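Local coordinates for protein protease (Penicillium cyclopium, PDB 5Z6O) that cleaves peptide bonds as a subtilisin-type serine protease of the peptidase S8 family, probably with casein, gelatin and type IV collagen among its substrates, at residues A[3-6]-A[7-11]; A[16-20]-A[21-25]; A[121-125]-A[126-130]. One frame throughout, in Å; residues are numbered along the deposited sequence.

Interaction 1 of 3, residues A[3-6]-A[7-11]; sequences VVQR and NSPSW
Q5 and P9 meet where strand 2-5, half of an antiparallel pair with strand 26-29, gives way to the loop before helix 11-16, whose N-cap is S10. The example illustrates how one extended side chain can follow the backbone round a corner. With CG of Q5 anti to its own nitrogen (chi1 176°) and the chain straight beyond it, the amide reaches forward, past S8, to the proline ring. The two side chains cross at about a right angle, and NE2 of Q5 lies 3.4 Å from CD of P9. On the way, the amide carbon CD of Q5 passes 4.2 Å from CB of S8, a looser van der Waals contact. The amide is anchored at both polar atoms by more distant parts of the chain: OE1 accepts from NZ of K90 and NE2 donates to the carbonyl of K85, which fixes the rotation of the group; P9 also touches K85 and F86. The bend itself is made at N7, which has a positive phi (52°). Asparagine tolerates this left-handed region better than most residues with a side chain, and the positive phi brings N7 CB to 3.1 Å from R6 O. R6 turns the other way. Its CG stands beside the backbone nitrogen (chi1 -72°), and from there the chain runs extended outward, past V4, to where NH1 forms a long, weak ion pair with D25. The guanidinium is laid flat over the valine, whose methyl carbon V4 CG1 sits 4.1 Å above the guanidinium plane of R6, over its centre.

Interaction 2 of 3, residues A[16-20]-A[21-25]; sequences ISSKK and SGATD
S18 and A23 pack side chain against side chain across a surface loop, a local contact in the connection from helix 11-16 to strand 26-29. The two arms of the loop, 17-20 and 21-25, run 142° apart, and both of these residues aim their CB atoms across the gap, so that S18 CB and A23 CB come within 3.6 Å. S18 also has a polar task. Its hydroxyl, set anti to the backbone nitrogen (chi1 180°), donates to a lone pair of K20 O in the carbonyl plane, the distance from S18 OG being 2.7 Å. With alanine in place of S18, K20 O would probably lose its hydroxyl donor and be left to a water alone among the partners described here. That water, the second to grip the K20 oxygen, lies 3.1 Å from K20 O and accepts from A23 N at 2.7 Å; it spans a gap too wide for a direct backbone bond, since K20 O and A23 N are 4.3 Å apart. G22 supplies the positive phi (92°) on which the chain turns back. Nearer the base, another water receives the S17 OG proton at 2.8 Å and donates to the D25 carbonyl, while V27 N bonds to the same serine oxygen. S14, in the preceding helix, adds a bond to A23 O. Bridged by its two waters, the loop carries the chain from helix 11-16 into strand 26-29, the partner of strand 2-5 in a two-stranded antiparallel sheet.

Interaction 3 of 3, residues A[121-125]-A[126-130]; sequences DSKSR and GATGK
CG of K123 (chi1 -68°) and OG1 of T128 (chi1 -59°) both stand beside their own backbone nitrogens, which lets K123 CG and T128 OG1 approach to 4.0 Å as the side chains cross obliquely. A water donates to S122 OG at 2.9 Å and links it to T128 OG1; S122 OG also bonds to V119 O, whereas the buried T128 N has no partner in the model. R125 makes the same choice at CB, then runs extended to NE, which reaches back one helical turn to D121. There the N-H points almost straight (174°) at the syn side of the carboxylate, with R125 NE 2.7 Å from D121 OD2. E57 forms a second salt bridge with R125, and Y39 bonds to D121 OD2, so each partner has a second polar contact. A127 N donates to S122 O at 2.9 Å, nearly along the C=O axis, whereas G126 N meets K123 O from above the carbonyl plane, also at 2.9 Å. The positive phi at G126 brings these two nested bonds into place. K130 N closes a type II beta turn on A127 O, and K130 NZ reaches back to G126 O at 3.2 Å. A Schellman motif followed directly by such a turn ends helix 108-124 and redirects the chain into strand 131-135 of the central parallel sheet, a helix-to-strand step of the subtilisin alpha/beta fold.

In the fold
Interactions 1 and 2 form one neighbourhood, their centres 10 Å apart. The bend and the loop lie at the same end of the two-stranded antiparallel sheet formed by strands 2-5 and 26-29, and they are joined by two probable hydrogen bonds, S8 N to T24 O at 2.9 Å and N7 N to D25 OD1 at 3.0 Å. Interaction 3 is separate: its centre is 31 Å from that of interaction 1 and 33 Å from that of interaction 2, on the opposite side of the molecule's centre from the latter. All three lie away from the charge relay residues D42, H73 and S228, and from the calcium site, and shape chain connections at the periphery.

Interaction 1 of 3, residues A[3-6]-A[7-11]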
loop_
_atom_site.group_PDB
_atom_site.type_symbol
_atom_site.label_atom_id
_atom_site.label_comp_id
_atom_site.label_asym_id
_atom_site.label_seq_id
_atom_site.Cartn_x
_atom_site.Cartn_y
_atom_site.Cartn_z
ATOM N N VAL A 3 20.352 6.991 -2.180
ATOM C CA VAL A 3 19.850 8.287 -1.751
ATOM C C VAL A 3 19.487 8.138 -0.288
ATOM O O VAL A 3 19.005 7.072 0.138
ATOM C CB VAL A 3 18.626 8.732 -2.576
ATOM C CG1 VAL A 3 18.132 10.125 -2.160
ATOM C CG2 VAL A 3 18.966 8.704 -4.036
ATOM N N VAL A 4 19.725 9.179 0.502
ATOM C CA VAL A 4 19.424 9.121 1.931
ATOM C C VAL A 4 18.470 10.254 2.270
ATOM O O VAL A 4 18.729 11.405 1.919
ATOM C CB VAL A 4 20.688 9.224 2.815
ATOM C CG1 VAL A 4 20.270 9.218 4.302
ATOM C CG2 VAL A 4 21.650 8.112 2.538
ATOM N N GLN A 5 17.352 9.930 2.909
ATOM C CA GLN A 5 16.431 10.925 3.436
ATOM C C GLN A 5 16.664 10.942 4.939
ATOM O O GLN A 5 16.204 10.052 5.653
ATOM C CB GLN A 5 14.977 10.579 3.129
ATOM C CG GLN A 5 14.027 11.596 3.771
ATOM C CD GLN A 5 12.553 11.311 3.475
ATOM O OE1 GLN A 5 12.226 10.214 3.046
ATOM N NE2 GLN A 5 11.665 12.274 3.760
ATOM N N ARG A 6 17.378 11.945 5.435
ATOM C CA ARG A 6 17.716 11.933 6.854
ATOM C C ARG A 6 16.551 12.393 7.723
ATOM O O ARG A 6 15.776 13.266 7.340
ATOM C CB ARG A 6 18.947 12.816 7.109
ATOM C CG ARG A 6 20.175 12.125 6.557
ATOM C CD ARG A 6 21.468 12.700 7.067
ATOM N NE ARG A 6 22.521 12.282 6.159
ATOM C CZ ARG A 6 23.274 11.197 6.301
ATOM N NH1 ARG A 6 23.118 10.376 7.329
ATOM N NH2 ARG A 6 24.204 10.944 5.398
ATOM N N ASN A 7 16.463 11.825 8.927
ATOM C CA ASN A 7 15.412 12.192 9.889
ATOM C C ASN A 7 14.036 12.117 9.231
ATOM O O ASN A 7 13.257 13.074 9.214
ATOM C CB ASN A 7 15.667 13.578 10.472
ATOM C CG ASN A 7 17.034 13.661 11.121
ATOM O OD1 ASN A 7 17.802 14.609 10.896
ATOM N ND2 ASN A 7 17.375 12.619 11.885
ATOM N N SER A 8 13.765 10.980 8.614
ATOM C CA SER A 8 12.542 10.893 7.827
ATOM C C SER A 8 11.332 11.176 8.712
ATOM O O SER A 8 11.306 10.780 9.885
ATOM C CB SER A 8 12.408 9.507 7.225
ATOM O OG SER A 8 12.441 8.528 8.259
ATOM N N PRO A 9 10.298 11.810 8.165
ATOM C CA PRO A 9 9.193 12.303 9.003
ATOM C C PRO A 9 8.186 11.245 9.419
ATOM O O PRO A 9 7.209 11.579 10.100
ATOM C CB PRO A 9 8.529 13.357 8.106
ATOM C CG PRO A 9 8.823 12.911 6.743
ATOM C CD PRO A 9 10.220 12.310 6.783
ATOM N N SER A 10 8.374 9.988 9.025
ATOM C CA SER A 10 7.542 8.902 9.532
ATOM C C SER A 10 8.474 7.743 9.852
ATOM O O SER A 10 9.294 7.388 8.996
ATOM C CB SER A 10 6.494 8.464 8.498
ATOM O OG SER A 10 5.713 7.392 9.031
ATOM N N TRP A 11 8.344 7.156 11.056
ATOM C CA TRP A 11 9.220 6.044 11.458
ATOM C C TRP A 11 9.104 4.859 10.510
ATOM O O TRP A 11 10.060 4.093 10.375
ATOM C CB TRP A 11 8.920 5.591 12.916
ATOM C CG TRP A 11 7.610 4.876 13.058
ATOM C CD1 TRP A 11 6.381 5.433 13.316
ATOM C CD2 TRP A 11 7.387 3.468 12.934
ATOM N NE1 TRP A 11 5.407 4.453 13.343
ATOM C CE2 TRP A 11 5.996 3.244 13.078
ATOM C CE3 TRP A 11 8.218 2.382 12.664
ATOM C CZ2 TRP A 11 5.430 1.972 13.011
ATOM C CZ3 TRP A 11 7.628 1.095 12.589
ATOM C CH2 TRP A 11 6.272 0.913 12.797
#

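Interaction 2 of 3, residues A[16-20]-A[21-25]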
loop_
_atom_site.group_PDB
_atom_site.type_symbol
_atom_site.label_atom_id
_atom_site.label_comp_id
_atom_site.label_asym_id
_atom_site.label_seq_id
_atom_site.Cartn_x
_atom_site.Cartn_y
_atom_site.Cartn_z
ATOM N N ILE A 16 11.796 0.484 7.151
ATOM C CA ILE A 16 11.846 -0.520 6.079
ATOM C C ILE A 16 13.187 -0.567 5.362
ATOM O O ILE A 16 13.400 -1.475 4.546
ATOM C CB ILE A 16 10.741 -0.321 5.029
ATOM C CG1 ILE A 16 10.938 1.015 4.316
ATOM C CG2 ILE A 16 9.391 -0.437 5.710
ATOM C CD1 ILE A 16 10.196 1.173 2.979
ATOM N N SER A 17 14.107 0.369 5.637
ATOM C CA SER A 17 15.446 0.300 5.064
ATOM C C SER A 17 16.493 -0.084 6.092
ATOM O O SER A 17 17.687 0.053 5.832
ATOM C CB SER A 17 15.853 1.608 4.361
ATOM O OG SER A 17 15.769 2.750 5.202
ATOM N N SER A 18 16.068 -0.641 7.209
ATOM C CA SER A 18 16.968 -0.957 8.306
ATOM C C SER A 18 16.703 -2.375 8.783
ATOM O O SER A 18 15.559 -2.831 8.783
ATOM C CB SER A 18 16.767 0.020 9.467
ATOM O OG SER A 18 17.654 -0.336 10.500
ATOM N N LYS A 19 17.761 -3.105 9.154
ATOM C CA LYS A 19 17.478 -4.427 9.681
ATOM C C LYS A 19 17.036 -4.364 11.128
ATOM O O LYS A 19 16.304 -5.248 11.569
ATOM C CB LYS A 19 18.710 -5.338 9.539
ATOM C CG LYS A 19 19.067 -5.604 8.096
ATOM C CD LYS A 19 20.262 -6.532 7.973
ATOM C CE LYS A 19 20.635 -6.764 6.518
ATOM N NZ LYS A 19 21.768 -7.729 6.401
ATOM N N LYS A 20 17.422 -3.323 11.850
ATOM C CA LYS A 20 17.077 -3.113 13.252
ATOM C C LYS A 20 16.125 -1.932 13.409
ATOM O O LYS A 20 16.165 -0.971 12.628
ATOM C CB LYS A 20 18.352 -2.844 14.080
ATOM C CG LYS A 20 18.895 -4.067 14.817
ATOM C CD LYS A 20 19.359 -5.151 13.851
ATOM C CE LYS A 20 20.113 -6.271 14.567
ATOM N NZ LYS A 20 19.210 -7.116 15.405
ATOM N N SER A 21 15.273 -1.989 14.430
ATOM C CA SER A 21 14.424 -0.825 14.679
ATOM C C SER A 21 15.234 0.326 15.277
ATOM O O SER A 21 16.381 0.172 15.693
ATOM C CB SER A 21 13.264 -1.175 15.607
ATOM O OG SER A 21 13.786 -1.425 16.904
ATOM N N GLY A 22 14.607 1.495 15.320
ATOM C CA GLY A 22 15.208 2.695 15.864
ATOM C C GLY A 22 15.935 3.561 14.855
ATOM O O GLY A 22 16.471 4.608 15.232
ATOM N N ALA A 23 15.969 3.168 13.588
ATOM C CA ALA A 23 16.674 3.956 12.593
ATOM C C ALA A 23 15.974 5.294 12.374
ATOM O O ALA A 23 14.765 5.429 12.576
ATOM C CB ALA A 23 16.751 3.185 11.276
ATOM N N THR A 24 16.744 6.296 11.935
ATOM C CA THR A 24 16.145 7.604 11.715
ATOM C C THR A 24 16.137 8.021 10.264
ATOM O O THR A 24 15.429 8.968 9.934
ATOM C CB THR A 24 16.877 8.693 12.512
ATOM O OG1 THR A 24 18.237 8.707 12.119
ATOM C CG2 THR A 24 16.774 8.423 14.016
ATOM N N ASP A 25 16.930 7.372 9.416
ATOM C CA ASP A 25 17.070 7.767 8.022
ATOM C C ASP A 25 16.493 6.715 7.094
ATOM O O ASP A 25 16.579 5.525 7.371
ATOM C CB ASP A 25 18.533 7.944 7.641
ATOM C CG ASP A 25 19.266 8.870 8.573
ATOM O OD1 ASP A 25 18.625 9.719 9.212
ATOM O OD2 ASP A 25 20.492 8.735 8.645
HETATM O O HOH W 1 16.992 2.906 7.693
HETATM O O HOH W 2 14.371 1.532 12.162
#

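Interaction 3 of 3, residues A[121-125]-A[126-130]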
loop_
_atom_site.group_PDB
_atom_site.type_symbol
_atom_site.label_atom_id
_atom_site.label_comp_id
_atom_site.label_asym_id
_atom_site.label_seq_id
_atom_site.Cartn_x
_atom_site.Cartn_y
_atom_site.Cartn_z
ATOM N N ASP A 121 -7.199 0.557 -17.657
ATOM C CA ASP A 121 -6.234 1.637 -17.828
ATOM C C ASP A 121 -4.806 1.111 -17.884
ATOM O O ASP A 121 -3.981 1.595 -18.667
ATOM C CB ASP A 121 -6.386 2.648 -16.693
ATOM C CG ASP A 121 -5.531 3.874 -16.904
ATOM O OD1 ASP A 121 -5.907 4.726 -17.739
ATOM O OD2 ASP A 121 -4.485 3.978 -16.236
ATOM N N SER A 122 -4.487 0.116 -17.060
ATOM C CA SER A 122 -3.129 -0.399 -17.068
ATOM C C SER A 122 -2.815 -1.081 -18.394
ATOM O O SER A 122 -1.697 -0.962 -18.894
ATOM C CB SER A 122 -2.924 -1.352 -15.893
ATOM O OG SER A 122 -3.676 -2.531 -16.047
ATOM N N LYS A 123 -3.789 -1.789 -18.983
ATOM C CA LYS A 123 -3.580 -2.331 -20.329
ATOM C C LYS A 123 -3.365 -1.204 -21.343
ATOM O O LYS A 123 -2.401 -1.228 -22.117
ATOM C CB LYS A 123 -4.761 -3.226 -20.748
ATOM C CG LYS A 123 -4.846 -4.510 -19.940
ATOM C CD LYS A 123 -5.825 -5.504 -20.550
ATOM C CE LYS A 123 -5.974 -6.758 -19.679
ATOM N NZ LYS A 123 -4.635 -7.337 -19.275
ATOM N N SER A 124 -4.223 -0.178 -21.315
ATOM C CA SER A 124 -4.108 0.906 -22.284
ATOM C C SER A 124 -2.762 1.615 -22.197
ATOM O O SER A 124 -2.233 2.056 -23.220
ATOM C CB SER A 124 -5.248 1.902 -22.086
ATOM O OG SER A 124 -6.499 1.256 -22.233
ATOM N N ARG A 125 -2.190 1.733 -20.988
ATOM C CA ARG A 125 -0.885 2.361 -20.767
ATOM C C ARG A 125 0.292 1.474 -21.148
ATOM O O ARG A 125 1.433 1.939 -21.095
ATOM C CB ARG A 125 -0.690 2.736 -19.295
ATOM C CG ARG A 125 -1.474 3.895 -18.788
ATOM C CD ARG A 125 -1.092 4.145 -17.328
ATOM N NE ARG A 125 -2.067 5.029 -16.735
ATOM C CZ ARG A 125 -1.810 6.270 -16.367
ATOM N NH1 ARG A 125 -0.581 6.746 -16.498
ATOM N NH2 ARG A 125 -2.777 7.019 -15.859
ATOM N N GLY A 126 0.049 0.214 -21.479
ATOM C CA GLY A 126 1.106 -0.757 -21.636
ATOM C C GLY A 126 1.833 -1.093 -20.353
ATOM O O GLY A 126 3.018 -1.429 -20.403
ATOM N N ALA A 127 1.161 -1.005 -19.199
ATOM C CA ALA A 127 1.800 -1.221 -17.895
ATOM C C ALA A 127 1.570 -2.629 -17.348
ATOM O O ALA A 127 1.865 -2.897 -16.171
ATOM C CB ALA A 127 1.312 -0.173 -16.889
ATOM N N THR A 128 1.066 -3.538 -18.170
ATOM C CA THR A 128 0.862 -4.908 -17.723
ATOM C C THR A 128 2.169 -5.518 -17.242
ATOM O O THR A 128 3.182 -5.470 -17.942
ATOM C CB THR A 128 0.281 -5.738 -18.863
ATOM O OG1 THR A 128 -0.964 -5.157 -19.264
ATOM C CG2 THR A 128 0.064 -7.180 -18.420
ATOM N N GLY A 129 2.140 -6.092 -16.030
ATOM C CA GLY A 129 3.302 -6.661 -15.397
ATOM C C GLY A 129 4.161 -5.676 -14.651
ATOM O O GLY A 129 5.072 -6.102 -13.936
ATOM N N LYS A 130 3.897 -4.381 -14.768
ATOM C CA LYS A 130 4.673 -3.384 -14.036
ATOM C C LYS A 130 3.752 -2.292 -13.518
ATOM O O LYS A 130 3.986 -1.092 -13.665
ATOM C CB LYS A 130 5.813 -2.850 -14.902
ATOM C CG LYS A 130 5.474 -2.564 -16.334
ATOM C CD LYS A 130 6.765 -2.153 -17.072
ATOM C CE LYS A 130 6.510 -1.155 -18.197
ATOM N NZ LYS A 130 6.018 -1.811 -19.441
HETATM O O HOH W 3 -2.414 -4.858 -17.239
#